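Local coordinates for HTPA Reductase (Selaginella moellendorffii, PDB 5U5N), which probably catalyses the NAD(P)H-dependent reduction of 4-hydroxy-tetrahydrodipicolinate to tetrahydrodipicolinate, the last step to that intermediate in plant lysine biosynthesis, at residues Pro99-Thr104 with Pro127-Gln132; Asn74-Asp79 with Leu252-Lys257. All blocks are in the same frame, centred on the assembly; numbering follows the deposited sequence.

Contact 1: residues Pro99-Thr104 with Pro127-Gln132; sequences PFVMGT and PQMGKQ. With NAD (nicotinamide-adenine-dinucleotide), chain C.
Gly103, Pro127 and Met129 enclose the flat carboxamide of the NAD nicotinamide. Pro127 O lies over one face of the amide, 3.0 Å from NAD N7N, a close approach above the plane and not along an N-H. Met129 CG lies over the opposite face, 3.5 Å from NAD N7N, while Gly103 O and Met129 N approach around the rim. There NAD N7N donates to Gly103 O over 3.0 Å, almost straight at 170°, and NAD O7N accepts a bond nearly as straight from Met129 N, 3.1 Å away. The amide of Gln128 turns back on its own loop, where its OE1 takes Gly130 N at 2.9 Å on an in-plane lone pair, though the N-H points well off line. The bend at chi2 of Gln128 makes this return possible, and NE2 has a weak bond to Thr172. An alanine in place of Gln128 would probably leave Gly130 N without this acceptor and the inverse gamma turn centred on Gly130 less restrained.

Between the protein segments themselves the contact is apolar. Met129 is folded at chi2 (-79°) and chi3 (-81°), which curls its methyl CE back against Val101 CG1 at 3.4 Å, tighter than usual for two carbons. This side chain thus touches both strand and cofactor. Thr104 CG2 packs against the nicotinamide ribose, 3.6 Å from NAD O3D.

Strand 100-102 thus ends in a loop that meets the loop before helix 131-146 at the nicotinamide end of the Rossmann-type domain. Because donor meets carbonyl and acceptor meets N-H, both through backbone atoms, the two bonds should restrain rotation of the carboxamide, consistent with the nicotinamide being held in one orientation for hydride transfer.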
loop_
_atom_site.group_PDB
_atom_site.type_symbol
_atom_site.label_atom_id
_atom_site.label_comp_id
_atom_site.label_asym_id
_atom_site.label_seq_id
_atom_site.Cartn_x
_atom_site.Cartn_y
_atom_site.Cartn_z
ATOM N N PRO A 99 -6.952 6.223 -32.874
ATOM C CA PRO A 99 -6.873 5.938 -31.427
ATOM C C PRO A 99 -5.832 6.806 -30.751
ATOM O O PRO A 99 -4.810 7.073 -31.347
ATOM C CB PRO A 99 -6.482 4.448 -31.364
ATOM C CG PRO A 99 -5.982 4.100 -32.712
ATOM C CD PRO A 99 -6.590 5.062 -33.693
ATOM N N PHE A 100 -6.101 7.263 -29.529
ATOM C CA PHE A 100 -5.170 8.154 -28.862
ATOM C C PHE A 100 -5.002 7.960 -27.358
ATOM O O PHE A 100 -5.918 7.554 -26.658
ATOM C CB PHE A 100 -5.496 9.636 -29.168
ATOM C CG PHE A 100 -6.786 10.129 -28.593
ATOM C CD1 PHE A 100 -7.974 9.900 -29.238
ATOM C CD2 PHE A 100 -6.798 10.847 -27.398
ATOM C CE1 PHE A 100 -9.162 10.354 -28.709
ATOM C CE2 PHE A 100 -7.980 11.289 -26.839
ATOM C CZ PHE A 100 -9.167 11.047 -27.502
ATOM N N VAL A 101 -3.810 8.325 -26.899
ATOM C CA VAL A 101 -3.481 8.452 -25.512
ATOM C C VAL A 101 -3.267 9.932 -25.218
ATOM O O VAL A 101 -2.291 10.513 -25.689
ATOM C CB VAL A 101 -2.204 7.655 -25.204
ATOM C CG1 VAL A 101 -1.810 7.831 -23.736
ATOM C CG2 VAL A 101 -2.425 6.187 -25.550
ATOM N N MET A 102 -4.168 10.510 -24.416
ATOM C CA MET A 102 -4.161 11.928 -24.057
ATOM C C MET A 102 -3.572 12.110 -22.669
ATOM O O MET A 102 -4.222 11.777 -21.682
ATOM C CB MET A 102 -5.618 12.465 -24.123
ATOM C CG MET A 102 -5.859 13.902 -23.667
ATOM S SD MET A 102 -5.122 15.081 -24.827
ATOM C CE MET A 102 -6.288 14.975 -26.189
ATOM N N GLY A 103 -2.339 12.595 -22.611
ATOM C CA GLY A 103 -1.662 12.901 -21.359
ATOM C C GLY A 103 -1.715 14.384 -20.977
ATOM O O GLY A 103 -1.325 14.763 -19.885
ATOM N N THR A 104 -2.192 15.226 -21.883
ATOM C CA THR A 104 -2.221 16.665 -21.675
ATOM C C THR A 104 -3.279 16.982 -20.619
ATOM O O THR A 104 -4.386 16.468 -20.677
ATOM C CB THR A 104 -2.594 17.377 -22.989
ATOM O OG1 THR A 104 -1.758 16.912 -24.051
ATOM C CG2 THR A 104 -2.477 18.916 -22.871
ATOM N N PRO A 127 -5.009 12.068 -16.870
ATOM C CA PRO A 127 -4.212 13.226 -16.497
ATOM C C PRO A 127 -3.056 12.950 -15.512
ATOM O O PRO A 127 -2.275 13.868 -15.240
ATOM C CB PRO A 127 -5.259 14.163 -15.889
ATOM C CG PRO A 127 -6.262 13.244 -15.285
ATOM C CD PRO A 127 -6.287 12.023 -16.138
ATOM N N GLN A 128 -2.960 11.735 -14.976
ATOM C CA GLN A 128 -1.745 11.272 -14.249
ATOM C C GLN A 128 -1.290 9.937 -14.868
ATOM O O GLN A 128 -1.969 8.936 -14.733
ATOM C CB GLN A 128 -2.046 11.161 -12.747
ATOM C CG GLN A 128 -1.079 10.364 -11.882
ATOM C CD GLN A 128 0.277 10.972 -11.728
ATOM O OE1 GLN A 128 1.184 10.720 -12.513
ATOM N NE2 GLN A 128 0.442 11.739 -10.675
ATOM N N MET A 129 -0.149 9.958 -15.545
ATOM C CA MET A 129 0.386 8.817 -16.291
ATOM C C MET A 129 1.553 8.157 -15.582
ATOM O O MET A 129 2.075 7.147 -16.081
ATOM C CB MET A 129 0.822 9.243 -17.711
ATOM C CG MET A 129 -0.336 9.759 -18.531
ATOM S SD MET A 129 -1.357 8.436 -19.200
ATOM C CE MET A 129 -0.357 8.008 -20.614
ATOM N N GLY A 130 1.984 8.717 -14.452
ATOM C CA GLY A 130 2.949 8.028 -13.608
ATOM C C GLY A 130 2.277 6.839 -12.954
ATOM O O GLY A 130 1.802 6.965 -11.793
ATOM N N LYS A 131 2.267 5.709 -13.681
ATOM C CA LYS A 131 1.411 4.581 -13.307
ATOM C C LYS A 131 1.708 3.994 -11.933
ATOM O O LYS A 131 0.798 3.499 -11.295
ATOM C CB LYS A 131 1.380 3.461 -14.358
ATOM C CG LYS A 131 2.507 2.462 -14.294
ATOM C CD LYS A 131 2.285 1.342 -15.284
ATOM C CE LYS A 131 3.259 0.210 -14.962
ATOM N NZ LYS A 131 3.118 -0.910 -15.908
ATOM N N GLN A 132 2.957 4.048 -11.488
ATOM C CA GLN A 132 3.297 3.479 -10.164
ATOM C C GLN A 132 2.700 4.333 -9.059
ATOM O O GLN A 132 2.291 3.803 -7.998
ATOM C CB GLN A 132 4.812 3.333 -9.989
ATOM C CG GLN A 132 5.422 2.224 -10.847
ATOM C CD GLN A 132 5.546 2.590 -12.336
ATOM O OE1 GLN A 132 5.401 3.767 -12.708
ATOM N NE2 GLN A 132 5.828 1.581 -13.180
HETATM P PA NAD C . 5.586 22.142 -23.458
HETATM O O1A NAD C . 5.122 23.584 -23.352
HETATM O O2A NAD C . 7.035 21.759 -23.235
HETATM O O5B NAD C . 5.179 21.538 -24.875
HETATM C C5B NAD C . 3.842 21.487 -25.334
HETATM C C4B NAD C . 3.924 21.544 -26.854
HETATM O O4B NAD C . 2.638 21.393 -27.454
HETATM C C3B NAD C . 4.513 22.856 -27.374
HETATM O O3B NAD C . 5.830 22.608 -27.899
HETATM C C2B NAD C . 3.491 23.369 -28.400
HETATM O O2B NAD C . 4.121 23.981 -29.549
HETATM C C1B NAD C . 2.646 22.113 -28.691
HETATM N N9A NAD C . 1.250 22.293 -29.176
HETATM C C8A NAD C . 0.365 23.238 -28.798
HETATM N N7A NAD C . -0.809 23.081 -29.450
HETATM C C5A NAD C . -0.695 22.011 -30.257
HETATM C C6A NAD C . -1.560 21.309 -31.230
HETATM N N6A NAD C . -2.824 21.726 -31.461
HETATM N N1A NAD C . -1.066 20.229 -31.875
HETATM C C2A NAD C . 0.195 19.794 -31.670
HETATM N N3A NAD C . 1.043 20.397 -30.802
HETATM C C4A NAD C . 0.663 21.488 -30.075
HETATM O O3 NAD C . 4.609 21.283 -22.498
HETATM P PN NAD C . 5.076 19.962 -21.680
HETATM O O1N NAD C . 6.044 20.456 -20.629
HETATM O O2N NAD C . 5.506 18.887 -22.660
HETATM O O5D NAD C . 3.646 19.515 -21.078
HETATM C C5D NAD C . 2.582 19.205 -21.972
HETATM C C4D NAD C . 1.276 18.889 -21.256
HETATM O O4D NAD C . 1.389 17.613 -20.616
HETATM C C3D NAD C . 0.894 19.904 -20.168
HETATM O O3D NAD C . -0.515 20.192 -20.193
HETATM C C2D NAD C . 1.269 19.205 -18.876
HETATM O O2D NAD C . 0.443 19.567 -17.768
HETATM C C1D NAD C . 1.033 17.744 -19.232
HETATM N N1N NAD C . 1.720 16.754 -18.377
HETATM C C2N NAD C . 0.986 15.690 -18.000
HETATM C C3N NAD C . 1.508 14.673 -17.206
HETATM C C7N NAD C . 0.643 13.498 -16.790
HETATM O O7N NAD C . 0.919 12.911 -15.756
HETATM N N7N NAD C . -0.416 13.099 -17.513
HETATM C C4N NAD C . 2.838 14.787 -16.796
HETATM C C5N NAD C . 3.593 15.890 -17.187
HETATM C C6N NAD C . 3.009 16.872 -17.986
#

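Contact 2: residues Asn74-Asp79 with Leu252-Lys257; sequences NVIVVD and LFLSKK
Ile76 meets Leu254 and Ser255 entirely through van der Waals contact. The closest part is side chain against helix backbone: Ile76 CD1 lies 3.8 Å from Ser255 N and 3.9 Å from Ser255 CA. With CG1 set beside the backbone N and the chain extended beyond it (chi2 171°), the delta methyl is carried outward from the strand to the helix surface.

Side chain to side chain the packing is looser. Ile76 CG2 faces Leu254 CD2 at 4.4 Å, and Ile76 CD1 stands 4.2 Å from Ser255 CB. Further apolar groups close around the pair, since Ile76 also touches Ile258 one turn along the same helix, and Leu254 reaches on to Val101 and Tyr267.

No hydrogen bond joins the two segments. The one polar side chain at the interface is that of Ser255; its OG is hydrogen-bonded to Ala5 N, in the chain just ahead of strand 7-10.

Helix 241-259, more than 160 residues later in the sequence than strand 76-79, packs on the parallel sheet of the Rossmann-type domain. With one isoleucine methyl against the helix backbone and a leucine beside it, the attachment rests on shape and hydrophobic burial, not on directional bonds.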
loop_
_atom_site.group_PDB
_atom_site.type_symbol
_atom_site.label_atom_id
_atom_site.label_comp_id
_atom_site.label_asym_id
_atom_site.label_seq_id
_atom_site.Cartn_x
_atom_site.Cartn_y
_atom_site.Cartn_z
ATOM N N ASN A 74 -2.083 1.363 -38.388
ATOM C CA ASN A 74 -2.365 0.990 -37.006
ATOM C C ASN A 74 -1.870 1.993 -35.990
ATOM O O ASN A 74 -1.825 1.672 -34.790
ATOM C CB ASN A 74 -1.759 -0.377 -36.714
ATOM C CG ASN A 74 -2.225 -1.415 -37.686
ATOM O OD1 ASN A 74 -3.413 -1.471 -38.045
ATOM N ND2 ASN A 74 -1.284 -2.233 -38.160
ATOM N N VAL A 75 -1.512 3.194 -36.441
ATOM C CA VAL A 75 -0.952 4.206 -35.577
ATOM C C VAL A 75 -1.863 4.519 -34.387
ATOM O O VAL A 75 -3.089 4.514 -34.517
ATOM C CB VAL A 75 -0.651 5.515 -36.336
ATOM C CG1 VAL A 75 -1.929 6.170 -36.812
ATOM C CG2 VAL A 75 0.167 6.461 -35.467
ATOM N N ILE A 76 -1.226 4.760 -33.244
ATOM C CA ILE A 76 -1.863 5.307 -32.070
ATOM C C ILE A 76 -1.202 6.626 -31.840
ATOM O O ILE A 76 0.013 6.703 -31.858
ATOM C CB ILE A 76 -1.612 4.389 -30.831
ATOM C CG1 ILE A 76 -2.422 3.114 -30.985
ATOM C CG2 ILE A 76 -1.969 5.126 -29.537
ATOM C CD1 ILE A 76 -2.120 2.034 -29.977
ATOM N N VAL A 77 -1.989 7.642 -31.580
ATOM C CA VAL A 77 -1.474 8.975 -31.312
ATOM C C VAL A 77 -1.286 9.167 -29.804
ATOM O O VAL A 77 -2.140 8.791 -29.027
ATOM C CB VAL A 77 -2.417 10.051 -31.849
ATOM C CG1 VAL A 77 -1.932 11.437 -31.461
ATOM C CG2 VAL A 77 -2.563 9.935 -33.367
ATOM N N VAL A 78 -0.152 9.746 -29.426
ATOM C CA VAL A 78 0.104 10.203 -28.085
ATOM C C VAL A 78 0.122 11.722 -28.085
ATOM O O VAL A 78 0.953 12.319 -28.809
ATOM C CB VAL A 78 1.467 9.699 -27.630
ATOM C CG1 VAL A 78 1.819 10.288 -26.284
ATOM C CG2 VAL A 78 1.445 8.167 -27.537
ATOM N N ASP A 79 -0.800 12.338 -27.326
ATOM C CA ASP A 79 -0.960 13.776 -27.242
ATOM C C ASP A 79 -0.445 14.336 -25.914
ATOM O O ASP A 79 -1.051 14.099 -24.868
ATOM C CB ASP A 79 -2.429 14.147 -27.446
ATOM C CG ASP A 79 -2.640 15.626 -27.704
ATOM O OD1 ASP A 79 -2.497 16.403 -26.756
ATOM O OD2 ASP A 79 -2.955 16.032 -28.880
ATOM N N LEU A 252 1.053 0.234 -25.177
ATOM C CA LEU A 252 1.087 -1.227 -25.269
ATOM C C LEU A 252 -0.253 -1.845 -24.895
ATOM O O LEU A 252 -0.733 -2.725 -25.568
ATOM C CB LEU A 252 2.171 -1.795 -24.373
ATOM C CG LEU A 252 3.618 -1.560 -24.780
ATOM C CD1 LEU A 252 4.540 -2.146 -23.743
ATOM C CD2 LEU A 252 3.913 -2.140 -26.159
ATOM N N PHE A 253 -0.857 -1.355 -23.815
ATOM C CA PHE A 253 -2.187 -1.791 -23.419
ATOM C C PHE A 253 -3.236 -1.481 -24.482
ATOM O O PHE A 253 -3.972 -2.371 -24.886
ATOM C CB PHE A 253 -2.548 -1.187 -22.063
ATOM C CG PHE A 253 -3.934 -1.523 -21.570
ATOM C CD1 PHE A 253 -4.193 -2.695 -20.870
ATOM C CD2 PHE A 253 -4.987 -0.654 -21.825
ATOM C CE1 PHE A 253 -5.463 -2.979 -20.413
ATOM C CE2 PHE A 253 -6.265 -0.938 -21.352
ATOM C CZ PHE A 253 -6.503 -2.090 -20.644
ATOM N N LEU A 254 -3.291 -0.243 -24.966
ATOM C CA LEU A 254 -4.324 0.149 -25.956
ATOM C C LEU A 254 -4.158 -0.640 -27.267
ATOM O O LEU A 254 -5.118 -1.082 -27.877
ATOM C CB LEU A 254 -4.308 1.669 -26.218
ATOM C CG LEU A 254 -5.534 2.255 -26.922
ATOM C CD1 LEU A 254 -6.807 1.992 -26.132
ATOM C CD2 LEU A 254 -5.367 3.758 -27.181
ATOM N N SER A 255 -2.917 -0.846 -27.674
ATOM C CA SER A 255 -2.602 -1.685 -28.834
ATOM C C SER A 255 -3.346 -3.010 -28.776
ATOM O O SER A 255 -3.986 -3.417 -29.735
ATOM C CB SER A 255 -1.113 -1.937 -28.876
ATOM O OG SER A 255 -0.592 -1.929 -30.162
ATOM N N LYS A 256 -3.254 -3.667 -27.616
ATOM C CA LYS A 256 -3.858 -4.969 -27.439
ATOM C C LYS A 256 -5.375 -4.902 -27.499
ATOM O O LYS A 256 -5.995 -5.661 -28.236
ATOM C CB LYS A 256 -3.408 -5.573 -26.127
ATOM C CG LYS A 256 -3.649 -7.050 -26.017
ATOM C CD LYS A 256 -2.514 -7.645 -25.190
ATOM C CE LYS A 256 -2.814 -9.058 -24.698
ATOM N NZ LYS A 256 -4.053 -9.009 -23.846
ATOM N N LYS A 257 -5.966 -3.965 -26.754
ATOM C CA LYS A 257 -7.418 -3.794 -26.777
ATOM C C LYS A 257 -7.935 -3.609 -28.202
ATOM O O LYS A 257 -8.977 -4.141 -28.541
ATOM C CB LYS A 257 -7.865 -2.570 -25.958
ATOM C CG LYS A 257 -7.515 -2.545 -24.480
ATOM C CD LYS A 257 -7.971 -3.792 -23.715
ATOM C CE LYS A 257 -6.853 -4.761 -23.473
ATOM N NZ LYS A 257 -7.383 -5.883 -22.618
#

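Overall arrangement
Both contacts are buried, but contact 1 sits near the middle of the chain, about 4 Å between centres, whereas contact 2 lies about 15 Å out. They share one parallel sheet: strands 76-79 and 100-102 are neighbours, tied by a probable backbone bond from Val101 N to Val77 O (2.7 Å) and by Thr104 OG1 with Asp79 OD1. Helix 241-259 also serves both, since Met129 touches its Thr247. Neither pair of segments is joined by a direct hydrogen bond. Contact 1, at the loop ends beside the cofactor, adds polar bonds through the nicotinamide; contact 2, where helix 241-259 packs directly on strand 76-79, has only apolar packing.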